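Local structure of branched-chain-amino-acid aminotransferase (Pseudomonas aeruginosa, 6NST) at residues A[37-42]-A[158-163]; A[138-143]-A[260-265]; A[143-148]-A[183-188]; A[208-213]-A[234-239]. The protein probably catalyses the reversible, pyridoxal-phosphate-dependent transfer of the amino group of leucine, isoleucine or valine to 2-oxoglutarate. The protein carries 1 engineered substitution. All blocks are in the same frame, centred on the assembly; numbering follows the deposited sequence.

Counting from the N terminus, contact 1 opens on strand 36-46 of the antiparallel sheet and closes when the loop at 158-163 returns to it. Before that closure the chain has already entered the mixed sheet at 138-143, so contact 2, completed only at 260-265, crosses contact 1. Contact 3 (143-148 with 183-188) crosses contact 1 as well, and lies within the span of contact 2, with which it shares R143. Contact 4 (208-213 with 234-239) follows contact 3 in series, again within that span. Contact 1 thus reaches the antiparallel sheet from the loop that carries K160, whereas the other three join parallel strands of the mixed sheet.

Contact 1. Residues A[37-42]-A[158-163]; sequences VFEGVR and RAKSNG
One backbone hydrogen bond joins the buried segment 37-42 to the loop 158-163: F38 N donates to K160 O, 3.0 Å away, nearly along the C=O axis. V37 CA adds a C-H...O contact to the same carbonyl oxygen, at 3.4 Å, and a single bridge pairs V37 with S161.

Apolar contact centres on the F38 ring, which K160 crosses at about a right angle. The lysine, its CG anti to the backbone N (chi1 -167°) and its chain extended, lays CG over one face, a CH-pi contact 4.1 Å from the ring centroid, and brings CE to 3.6 Å from F38 CE1. K160 is probably the lysine that forms the Schiff base with pyridoxal phosphate, as in class IV aminotransferases. The cofactor is absent here, and a sulfate ion lies near the side chain.

Among the polar groups, N162 OD1 comes to 3.2 Å from F38 CD2, the amide plane turned 71° from the ring; N162 ND2 is hydrogen-bonded to H31 O of a second subunit. E39, held by a salt bridge to R61 and a hydrogen bond to H58, keeps OE2 4.6 Å from K160 NZ, beyond salt-bridge range, where its charge may favour the protonated amine.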
# COMPACT_ATOMS: atom_id res chain seq x y z
N VAL A 37 -2.21 -28.46 -5.24
CA VAL A 37 -2.19 -27.85 -6.56
C VAL A 37 -3.07 -28.66 -7.49
O VAL A 37 -3.29 -29.86 -7.29
CB VAL A 37 -0.75 -27.73 -7.11
CG1 VAL A 37 0.14 -26.97 -6.13
CG2 VAL A 37 -0.17 -29.10 -7.41
N PHE A 38 -3.60 -27.99 -8.51
CA PHE A 38 -4.50 -28.64 -9.45
C PHE A 38 -4.40 -27.96 -10.81
O PHE A 38 -3.74 -26.93 -10.96
CB PHE A 38 -5.95 -28.64 -8.95
CG PHE A 38 -6.62 -27.30 -9.01
CD1 PHE A 38 -7.53 -27.01 -10.00
CD2 PHE A 38 -6.34 -26.33 -8.05
CE1 PHE A 38 -8.16 -25.77 -10.06
CE2 PHE A 38 -6.96 -25.09 -8.10
CZ PHE A 38 -7.87 -24.81 -9.11
N GLU A 39 -5.06 -28.56 -11.79
CA GLU A 39 -5.07 -28.03 -13.15
C GLU A 39 -6.47 -28.18 -13.74
O GLU A 39 -7.28 -29.00 -13.29
CB GLU A 39 -4.05 -28.75 -14.05
CG GLU A 39 -2.65 -28.17 -13.98
CD GLU A 39 -2.60 -26.73 -14.45
OE1 GLU A 39 -1.92 -25.91 -13.80
OE2 GLU A 39 -3.24 -26.42 -15.48
N GLY A 40 -6.75 -27.35 -14.74
CA GLY A 40 -7.95 -27.49 -15.53
C GLY A 40 -7.57 -27.74 -16.98
O GLY A 40 -6.92 -26.91 -17.61
N VAL A 41 -7.95 -28.90 -17.51
CA VAL A 41 -7.54 -29.33 -18.83
C VAL A 41 -8.77 -29.73 -19.63
O VAL A 41 -9.75 -30.24 -19.07
CB VAL A 41 -6.52 -30.49 -18.77
CG1 VAL A 41 -5.78 -30.63 -20.09
CG2 VAL A 41 -5.53 -30.28 -17.63
N ARG A 42 -8.73 -29.48 -20.93
CA ARG A 42 -9.83 -29.79 -21.83
C ARG A 42 -9.41 -30.83 -22.86
O ARG A 42 -8.27 -30.79 -23.36
CB ARG A 42 -10.35 -28.54 -22.55
CG ARG A 42 -11.20 -27.63 -21.69
CD ARG A 42 -12.56 -28.24 -21.38
NE ARG A 42 -13.38 -28.36 -22.58
CZ ARG A 42 -14.09 -27.37 -23.10
NH1 ARG A 42 -14.82 -27.57 -24.19
NH2 ARG A 42 -14.08 -26.17 -22.54
N ARG A 158 1.69 -17.47 -9.23
CA ARG A 158 2.05 -18.29 -10.38
C ARG A 158 1.66 -19.75 -10.22
O ARG A 158 1.67 -20.49 -11.21
CB ARG A 158 3.56 -18.21 -10.65
CG ARG A 158 4.10 -16.80 -10.79
CD ARG A 158 3.22 -15.96 -11.71
NE ARG A 158 3.69 -14.59 -11.81
CZ ARG A 158 2.95 -13.57 -12.24
NH1 ARG A 158 1.69 -13.78 -12.61
NH2 ARG A 158 3.46 -12.35 -12.30
N ALA A 159 1.33 -20.18 -9.01
CA ALA A 159 0.89 -21.54 -8.76
C ALA A 159 -0.63 -21.59 -8.75
O ALA A 159 -1.29 -20.66 -8.28
CB ALA A 159 1.44 -22.07 -7.44
N LYS A 160 -1.19 -22.68 -9.28
CA LYS A 160 -2.63 -22.90 -9.28
C LYS A 160 -2.94 -23.80 -8.08
O LYS A 160 -3.05 -25.02 -8.19
CB LYS A 160 -3.08 -23.50 -10.60
CG LYS A 160 -4.58 -23.49 -10.82
CD LYS A 160 -4.94 -23.87 -12.25
CE LYS A 160 -6.44 -23.76 -12.49
NZ LYS A 160 -6.80 -24.04 -13.91
N SER A 161 -3.05 -23.17 -6.92
CA SER A 161 -3.21 -23.87 -5.65
C SER A 161 -4.68 -23.95 -5.24
O SER A 161 -5.48 -23.07 -5.57
CB SER A 161 -2.41 -23.18 -4.55
OG SER A 161 -2.80 -21.83 -4.39
N ASN A 162 -5.01 -25.02 -4.51
CA ASN A 162 -6.40 -25.28 -4.14
C ASN A 162 -6.97 -24.15 -3.30
O ASN A 162 -7.93 -23.48 -3.70
CB ASN A 162 -6.49 -26.61 -3.39
CG ASN A 162 -6.13 -27.81 -4.25
OD1 ASN A 162 -5.52 -27.66 -5.31
ND2 ASN A 162 -6.51 -29.00 -3.79
N GLY A 163 -6.40 -23.93 -2.11
CA GLY A 163 -6.99 -23.01 -1.15
C GLY A 163 -7.04 -21.56 -1.60
O GLY A 163 -7.80 -20.78 -1.03

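Contact 2. Residues A[138-143]-A[260-265]; sequences QGIKVR and EVTPIR
Two parallel strands of the mixed sheet, 140-145 and 262-267, meet here at a strongly splayed end, where the short segments 140-143 and 262-265 run 66° apart. The parallel bridge of I140 with I264 is made by two hydrogen bonds that reach to either side of I264 in the sequence: I140 N donates to P263 O at 3.1 Å, from above the carbonyl plane, and R265 N donates to I140 O at 3.3 Å, within it. G139, just after helix 134-138, has positive phi and sets its CA 3.3 Å from P263 O in a C-H...O contact. Its backbone angles would press a CB against the carbonyl oxygen of Q138, and the same CB would run into R265 CB, so the position suits glycine on both counts.

On the face formed by I140 and I264 the contact is apolar. T262 CG2, anti to its backbone N, meets both CG2 and CD1 of I140, each at 3.7 Å, the two side chains crossing at about a right angle, while T262 OG1 is hydrogen-bonded to A259 O. V142 continues the patch, its CG2 against I264 CG2 at 3.6 Å, and F254 of the neighbouring strand 251-256 packs on I140, V142 and I264 alike.

R265 sends its side chain along the 138-143 backbone. Its CG takes the crowded position between N and the carbonyl carbon (chi1 63°), and the chain then runs straight to NE, which makes a weak hydrogen bond to G139 O at the guanidinium edge. K141 CG lies over one guanidinium face, 3.3 Å from R265 NH2.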
# COMPACT_ATOMS: atom_id res chain seq x y z
N GLN A 138 -22.63 -13.77 -27.64
CA GLN A 138 -23.34 -12.51 -27.44
C GLN A 138 -22.75 -11.64 -26.35
O GLN A 138 -23.00 -10.43 -26.35
CB GLN A 138 -24.82 -12.77 -27.12
CG GLN A 138 -25.56 -13.49 -28.24
CD GLN A 138 -26.93 -13.98 -27.82
OE1 GLN A 138 -27.28 -13.95 -26.64
NE2 GLN A 138 -27.71 -14.44 -28.79
N GLY A 139 -21.98 -12.19 -25.43
CA GLY A 139 -21.36 -11.39 -24.40
C GLY A 139 -22.02 -11.60 -23.04
O GLY A 139 -23.22 -11.86 -22.94
N ILE A 140 -21.21 -11.46 -21.99
CA ILE A 140 -21.68 -11.64 -20.62
C ILE A 140 -21.66 -10.29 -19.91
O ILE A 140 -21.04 -9.32 -20.36
CB ILE A 140 -20.82 -12.67 -19.85
CG1 ILE A 140 -19.37 -12.19 -19.76
CG2 ILE A 140 -20.89 -14.02 -20.52
CD1 ILE A 140 -18.47 -13.11 -18.96
N LYS A 141 -22.35 -10.23 -18.78
CA LYS A 141 -22.32 -9.07 -17.89
C LYS A 141 -21.21 -9.24 -16.87
O LYS A 141 -21.03 -10.33 -16.31
CB LYS A 141 -23.66 -8.89 -17.18
CG LYS A 141 -24.80 -8.40 -18.05
CD LYS A 141 -26.07 -8.23 -17.23
CE LYS A 141 -25.84 -7.29 -16.05
NZ LYS A 141 -27.08 -7.09 -15.24
N VAL A 142 -20.48 -8.16 -16.61
CA VAL A 142 -19.34 -8.19 -15.70
C VAL A 142 -19.47 -7.06 -14.70
O VAL A 142 -19.75 -5.92 -15.07
CB VAL A 142 -18.01 -8.08 -16.48
CG1 VAL A 142 -16.84 -7.97 -15.51
CG2 VAL A 142 -17.83 -9.28 -17.39
N ARG A 143 -19.28 -7.38 -13.42
CA ARG A 143 -19.21 -6.40 -12.35
C ARG A 143 -17.84 -6.46 -11.71
O ARG A 143 -17.32 -7.55 -11.44
CB ARG A 143 -20.30 -6.63 -11.30
CG ARG A 143 -21.70 -6.32 -11.79
CD ARG A 143 -22.75 -6.63 -10.73
NE ARG A 143 -22.64 -5.75 -9.57
CZ ARG A 143 -23.16 -4.53 -9.50
NH1 ARG A 143 -23.83 -4.04 -10.54
NH2 ARG A 143 -23.01 -3.80 -8.41
N GLU A 260 -12.79 -20.64 -22.56
CA GLU A 260 -12.29 -20.49 -23.93
C GLU A 260 -12.09 -19.01 -24.25
O GLU A 260 -11.17 -18.38 -23.73
CB GLU A 260 -13.25 -21.16 -24.92
CG GLU A 260 -13.70 -22.53 -24.46
CD GLU A 260 -14.46 -23.30 -25.51
OE1 GLU A 260 -13.84 -23.73 -26.50
OE2 GLU A 260 -15.69 -23.47 -25.35
N VAL A 261 -12.94 -18.45 -25.12
CA VAL A 261 -12.95 -17.02 -25.41
C VAL A 261 -14.38 -16.55 -25.20
O VAL A 261 -15.26 -16.82 -26.02
CB VAL A 261 -12.46 -16.69 -26.82
CG1 VAL A 261 -12.50 -15.19 -27.06
CG2 VAL A 261 -11.05 -17.24 -27.04
N THR A 262 -14.62 -15.84 -24.09
CA THR A 262 -15.96 -15.37 -23.77
C THR A 262 -16.02 -13.86 -23.92
O THR A 262 -15.34 -13.13 -23.19
CB THR A 262 -16.34 -15.77 -22.34
OG1 THR A 262 -16.38 -17.20 -22.24
CG2 THR A 262 -17.70 -15.20 -21.96
N PRO A 263 -16.81 -13.33 -24.86
CA PRO A 263 -16.89 -11.88 -25.03
C PRO A 263 -17.53 -11.20 -23.82
O PRO A 263 -18.31 -11.80 -23.08
CB PRO A 263 -17.76 -11.71 -26.28
CG PRO A 263 -17.70 -13.03 -26.98
CD PRO A 263 -17.57 -14.05 -25.89
N ILE A 264 -17.18 -9.93 -23.64
CA ILE A 264 -17.69 -9.11 -22.55
C ILE A 264 -18.42 -7.93 -23.17
O ILE A 264 -17.79 -7.10 -23.85
CB ILE A 264 -16.57 -8.62 -21.62
CG1 ILE A 264 -15.84 -9.81 -20.99
CG2 ILE A 264 -17.13 -7.69 -20.56
CD1 ILE A 264 -14.55 -9.42 -20.29
N ARG A 265 -19.72 -7.84 -22.94
CA ARG A 265 -20.50 -6.76 -23.53
C ARG A 265 -20.74 -5.60 -22.58
O ARG A 265 -21.02 -4.49 -23.05
CB ARG A 265 -21.86 -7.29 -24.02
CG ARG A 265 -22.75 -7.84 -22.94
CD ARG A 265 -24.09 -8.27 -23.51
NE ARG A 265 -24.93 -8.91 -22.50
CZ ARG A 265 -25.77 -8.25 -21.71
NH1 ARG A 265 -25.89 -6.94 -21.80
NH2 ARG A 265 -26.50 -8.92 -20.82

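Contact 3. Residues A[143-148]-A[183-188]; sequences RTSSFT and AMMLDP
Strands 143-145 and 183-186 run parallel with their axes 39° apart, the flanking strands of a beta-alpha-beta crossover whose helix is 166-177. R143 pairs with A183 and T144 with M184. M184 N donates to R143 O at 3.0 Å, and S145 N to M184 O at 2.8 Å, the latter almost straight at 172°; both donors stand above the carbonyl planes. Where the chain then turns away at 146-147, a water spans the divergence, accepting from L186 N and donating to S145 O and F147 O.

T144 and M184 lie side by side on one face, T144 OG1 touching M184 CE while D268 holds that hydroxyl. The T144 side chain crosses that of L186 at about a right angle, its CG2, anti to the backbone N, resting 3.8 Å from L186 CD1. At the subunit interface, S146 and F147 meet R243 of a fourth subunit and T148 meets N153 of a second.

S145 OG, anti to its own N, accepts from F147 N at 3.0 Å, forming an ST turn. M185 bends at both chi2 and chi3 and so curls back against this turn: its SD packs on S145 CB, and its CE ends 3.4 Å from F147 O.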
# COMPACT_ATOMS: atom_id res chain seq x y z
N ARG A 143 -19.28 -7.38 -13.42
CA ARG A 143 -19.21 -6.40 -12.35
C ARG A 143 -17.84 -6.46 -11.71
O ARG A 143 -17.32 -7.55 -11.44
CB ARG A 143 -20.30 -6.63 -11.30
CG ARG A 143 -21.70 -6.32 -11.79
CD ARG A 143 -22.75 -6.63 -10.73
NE ARG A 143 -22.64 -5.75 -9.57
CZ ARG A 143 -23.16 -4.53 -9.50
NH1 ARG A 143 -23.83 -4.04 -10.54
NH2 ARG A 143 -23.01 -3.80 -8.41
N THR A 144 -17.24 -5.29 -11.47
CA THR A 144 -15.95 -5.25 -10.79
C THR A 144 -16.10 -5.73 -9.36
O THR A 144 -16.99 -5.28 -8.63
CB THR A 144 -15.38 -3.83 -10.82
OG1 THR A 144 -15.27 -3.39 -12.18
CG2 THR A 144 -14.00 -3.80 -10.17
N SER A 145 -15.24 -6.66 -8.95
CA SER A 145 -15.34 -7.26 -7.63
C SER A 145 -14.88 -6.28 -6.55
O SER A 145 -13.88 -5.57 -6.72
CB SER A 145 -14.50 -8.53 -7.56
OG SER A 145 -14.45 -9.05 -6.24
N SER A 146 -15.61 -6.26 -5.44
CA SER A 146 -15.19 -5.51 -4.26
C SER A 146 -14.12 -6.24 -3.46
O SER A 146 -13.54 -5.65 -2.55
CB SER A 146 -16.39 -5.21 -3.36
OG SER A 146 -16.87 -6.39 -2.73
N PHE A 147 -13.87 -7.51 -3.78
CA PHE A 147 -12.77 -8.25 -3.17
C PHE A 147 -11.50 -8.01 -3.97
O PHE A 147 -11.49 -8.15 -5.20
CB PHE A 147 -13.09 -9.75 -3.13
CG PHE A 147 -14.28 -10.10 -2.29
CD1 PHE A 147 -14.15 -10.32 -0.93
CD2 PHE A 147 -15.53 -10.21 -2.86
CE1 PHE A 147 -15.24 -10.63 -0.15
CE2 PHE A 147 -16.64 -10.53 -2.09
CZ PHE A 147 -16.49 -10.74 -0.73
N THR A 148 -10.43 -7.65 -3.27
CA THR A 148 -9.15 -7.42 -3.92
C THR A 148 -8.51 -8.75 -4.32
O THR A 148 -8.56 -9.73 -3.57
CB THR A 148 -8.22 -6.65 -2.99
OG1 THR A 148 -8.86 -5.43 -2.59
CG2 THR A 148 -6.91 -6.32 -3.67
N ALA A 183 -17.04 -11.64 -12.51
CA ALA A 183 -16.43 -10.52 -11.81
C ALA A 183 -15.12 -10.14 -12.50
O ALA A 183 -14.48 -10.96 -13.16
CB ALA A 183 -16.16 -10.87 -10.34
N MET A 184 -14.74 -8.87 -12.34
CA MET A 184 -13.45 -8.37 -12.78
C MET A 184 -12.64 -8.03 -11.53
O MET A 184 -13.09 -7.23 -10.70
CB MET A 184 -13.60 -7.14 -13.69
CG MET A 184 -12.31 -6.71 -14.38
SD MET A 184 -12.50 -5.37 -15.58
CE MET A 184 -12.78 -3.96 -14.50
N MET A 185 -11.46 -8.64 -11.41
CA MET A 185 -10.64 -8.50 -10.21
C MET A 185 -9.63 -7.38 -10.37
O MET A 185 -9.02 -7.21 -11.43
CB MET A 185 -9.91 -9.80 -9.90
CG MET A 185 -10.76 -11.05 -9.98
SD MET A 185 -12.06 -11.07 -8.75
CE MET A 185 -11.12 -10.83 -7.24
N LEU A 186 -9.43 -6.62 -9.29
CA LEU A 186 -8.39 -5.60 -9.22
C LEU A 186 -7.31 -6.04 -8.25
O LEU A 186 -7.60 -6.61 -7.20
CB LEU A 186 -8.97 -4.25 -8.78
CG LEU A 186 -10.23 -3.76 -9.49
CD1 LEU A 186 -10.71 -2.47 -8.86
CD2 LEU A 186 -9.97 -3.56 -10.98
N ASP A 187 -6.05 -5.76 -8.60
CA ASP A 187 -4.92 -6.10 -7.75
C ASP A 187 -4.87 -5.15 -6.55
O ASP A 187 -5.63 -4.18 -6.49
CB ASP A 187 -3.62 -6.06 -8.57
CG ASP A 187 -3.33 -4.70 -9.17
OD1 ASP A 187 -4.05 -3.72 -8.86
OD2 ASP A 187 -2.37 -4.60 -9.96
N PRO A 188 -4.00 -5.41 -5.57
CA PRO A 188 -3.91 -4.51 -4.40
C PRO A 188 -3.55 -3.07 -4.74
O PRO A 188 -3.68 -2.20 -3.86
CB PRO A 188 -2.83 -5.17 -3.54
CG PRO A 188 -2.95 -6.61 -3.85
CD PRO A 188 -3.29 -6.68 -5.32
O HOH W 1 -11.18 -6.36 -7.05

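Contact 4. Residues A[208-213]-A[234-239]; sequences IYTPEV and FKLVEK
K239 offers a worked case of a lysine whose aliphatic stem packs on an aromatic ring before its ammonium group pairs with an acid outside the segments. Its CB points away from the segment 208-213, and CG lies in the crowded position between the backbone N and the carbonyl carbon (chi1 69°). The chain runs straight through CD, which comes to 4.1 Å from Y209 CD2, and CE closes on that same CD2 at 3.6 Å. A bend at chi4 (64°) then carries NZ to a salt bridge with E245. V237 CB meets Y209 CD2 as well, also at 3.6 Å, so the ring lies alongside the valine and across the lysine.

The backbone ladder is parallel and regular. I208 N bonds to K235 O, V237 N to I208 O, T210 N to V237 O and K239 N to T210 O; the first two measure 2.8 Å, and the first three approach nearly along the C=O axis. On the other face I208 CG2 packs against L236 CD1 at 3.7 Å, T210 CG2 touches L236 CD2, and E238 reaches a salt bridge with R222.

Strands 207-210 and 235-238 pair directly and are connected by helix 220-231, a beta-alpha-beta crossover; A229 of the helix packs on I208, and L226 on L236. Helix 279-292 meets I208 and F234, while strand 199-204 lines 207-210 on its other edge.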
# COMPACT_ATOMS: atom_id res chain seq x y z
N ILE A 208 -4.76 -4.91 -29.21
CA ILE A 208 -5.14 -5.74 -28.07
C ILE A 208 -4.32 -5.30 -26.86
O ILE A 208 -3.10 -5.17 -26.94
CB ILE A 208 -4.92 -7.23 -28.38
CG1 ILE A 208 -5.66 -7.63 -29.65
CG2 ILE A 208 -5.37 -8.08 -27.20
CD1 ILE A 208 -5.34 -9.02 -30.13
N TYR A 209 -5.01 -5.08 -25.75
CA TYR A 209 -4.36 -4.79 -24.47
C TYR A 209 -4.77 -5.84 -23.46
O TYR A 209 -5.91 -6.33 -23.48
CB TYR A 209 -4.73 -3.39 -23.96
CG TYR A 209 -4.34 -2.27 -24.89
CD1 TYR A 209 -5.20 -1.83 -25.89
CD2 TYR A 209 -3.10 -1.65 -24.77
CE1 TYR A 209 -4.84 -0.80 -26.74
CE2 TYR A 209 -2.73 -0.62 -25.62
CZ TYR A 209 -3.60 -0.20 -26.61
OH TYR A 209 -3.25 0.82 -27.46
N THR A 210 -3.84 -6.21 -22.59
CA THR A 210 -4.10 -7.18 -21.54
C THR A 210 -3.16 -6.89 -20.38
O THR A 210 -2.05 -6.39 -20.60
CB THR A 210 -3.92 -8.62 -22.05
OG1 THR A 210 -4.30 -9.55 -21.03
CG2 THR A 210 -2.47 -8.88 -22.45
N PRO A 211 -3.59 -7.15 -19.15
CA PRO A 211 -2.69 -6.92 -18.01
C PRO A 211 -1.44 -7.76 -18.11
O PRO A 211 -1.49 -8.94 -18.48
CB PRO A 211 -3.54 -7.32 -16.80
CG PRO A 211 -4.96 -7.18 -17.26
CD PRO A 211 -4.94 -7.55 -18.72
N GLU A 212 -0.30 -7.14 -17.82
CA GLU A 212 0.96 -7.86 -17.81
C GLU A 212 0.94 -8.95 -16.74
O GLU A 212 0.25 -8.84 -15.72
CB GLU A 212 2.12 -6.89 -17.57
CG GLU A 212 1.67 -5.51 -17.13
CD GLU A 212 2.82 -4.57 -16.84
OE1 GLU A 212 3.73 -4.45 -17.69
OE2 GLU A 212 2.83 -3.96 -15.75
N VAL A 213 1.71 -10.01 -16.97
CA VAL A 213 1.78 -11.13 -16.04
C VAL A 213 2.35 -10.64 -14.72
O VAL A 213 3.51 -10.90 -14.39
CB VAL A 213 2.63 -12.28 -16.62
CG1 VAL A 213 2.38 -13.57 -15.84
CG2 VAL A 213 2.33 -12.48 -18.09
N PHE A 234 -2.13 -9.15 -35.35
CA PHE A 234 -2.66 -8.21 -34.37
C PHE A 234 -1.53 -7.67 -33.50
O PHE A 234 -0.62 -8.41 -33.12
CB PHE A 234 -3.72 -8.88 -33.50
CG PHE A 234 -5.06 -9.01 -34.16
CD1 PHE A 234 -5.55 -7.99 -34.96
CD2 PHE A 234 -5.82 -10.16 -34.00
CE1 PHE A 234 -6.78 -8.11 -35.57
CE2 PHE A 234 -7.05 -10.28 -34.62
CZ PHE A 234 -7.53 -9.25 -35.40
N LYS A 235 -1.60 -6.38 -33.21
CA LYS A 235 -0.68 -5.78 -32.25
C LYS A 235 -1.22 -5.98 -30.84
O LYS A 235 -2.40 -5.72 -30.58
CB LYS A 235 -0.50 -4.29 -32.54
CG LYS A 235 0.45 -3.59 -31.58
CD LYS A 235 0.56 -2.11 -31.88
CE LYS A 235 1.49 -1.42 -30.89
NZ LYS A 235 1.58 0.05 -31.14
N LEU A 236 -0.37 -6.46 -29.94
CA LEU A 236 -0.77 -6.77 -28.57
C LEU A 236 0.18 -6.08 -27.61
O LEU A 236 1.40 -6.16 -27.77
CB LEU A 236 -0.79 -8.28 -28.34
CG LEU A 236 -1.59 -8.78 -27.13
CD1 LEU A 236 -2.29 -10.09 -27.47
CD2 LEU A 236 -0.69 -8.95 -25.91
N VAL A 237 -0.38 -5.41 -26.60
CA VAL A 237 0.38 -4.64 -25.63
C VAL A 237 0.04 -5.14 -24.23
O VAL A 237 -1.14 -5.25 -23.88
CB VAL A 237 0.08 -3.13 -25.75
CG1 VAL A 237 0.88 -2.35 -24.71
CG2 VAL A 237 0.39 -2.64 -27.15
N GLU A 238 1.07 -5.45 -23.45
CA GLU A 238 0.92 -5.80 -22.04
C GLU A 238 1.27 -4.57 -21.21
O GLU A 238 2.38 -4.05 -21.31
CB GLU A 238 1.82 -6.97 -21.66
CG GLU A 238 1.44 -8.28 -22.33
CD GLU A 238 2.44 -9.38 -22.05
OE1 GLU A 238 3.66 -9.12 -22.15
OE2 GLU A 238 2.02 -10.51 -21.71
N LYS A 239 0.32 -4.12 -20.39
CA LYS A 239 0.54 -2.93 -19.58
C LYS A 239 -0.49 -2.92 -18.45
O LYS A 239 -1.39 -3.76 -18.39
CB LYS A 239 0.45 -1.65 -20.42
CG LYS A 239 -0.93 -1.31 -20.93
CD LYS A 239 -0.90 -0.02 -21.74
CE LYS A 239 -2.29 0.51 -22.02
NZ LYS A 239 -2.98 0.90 -20.76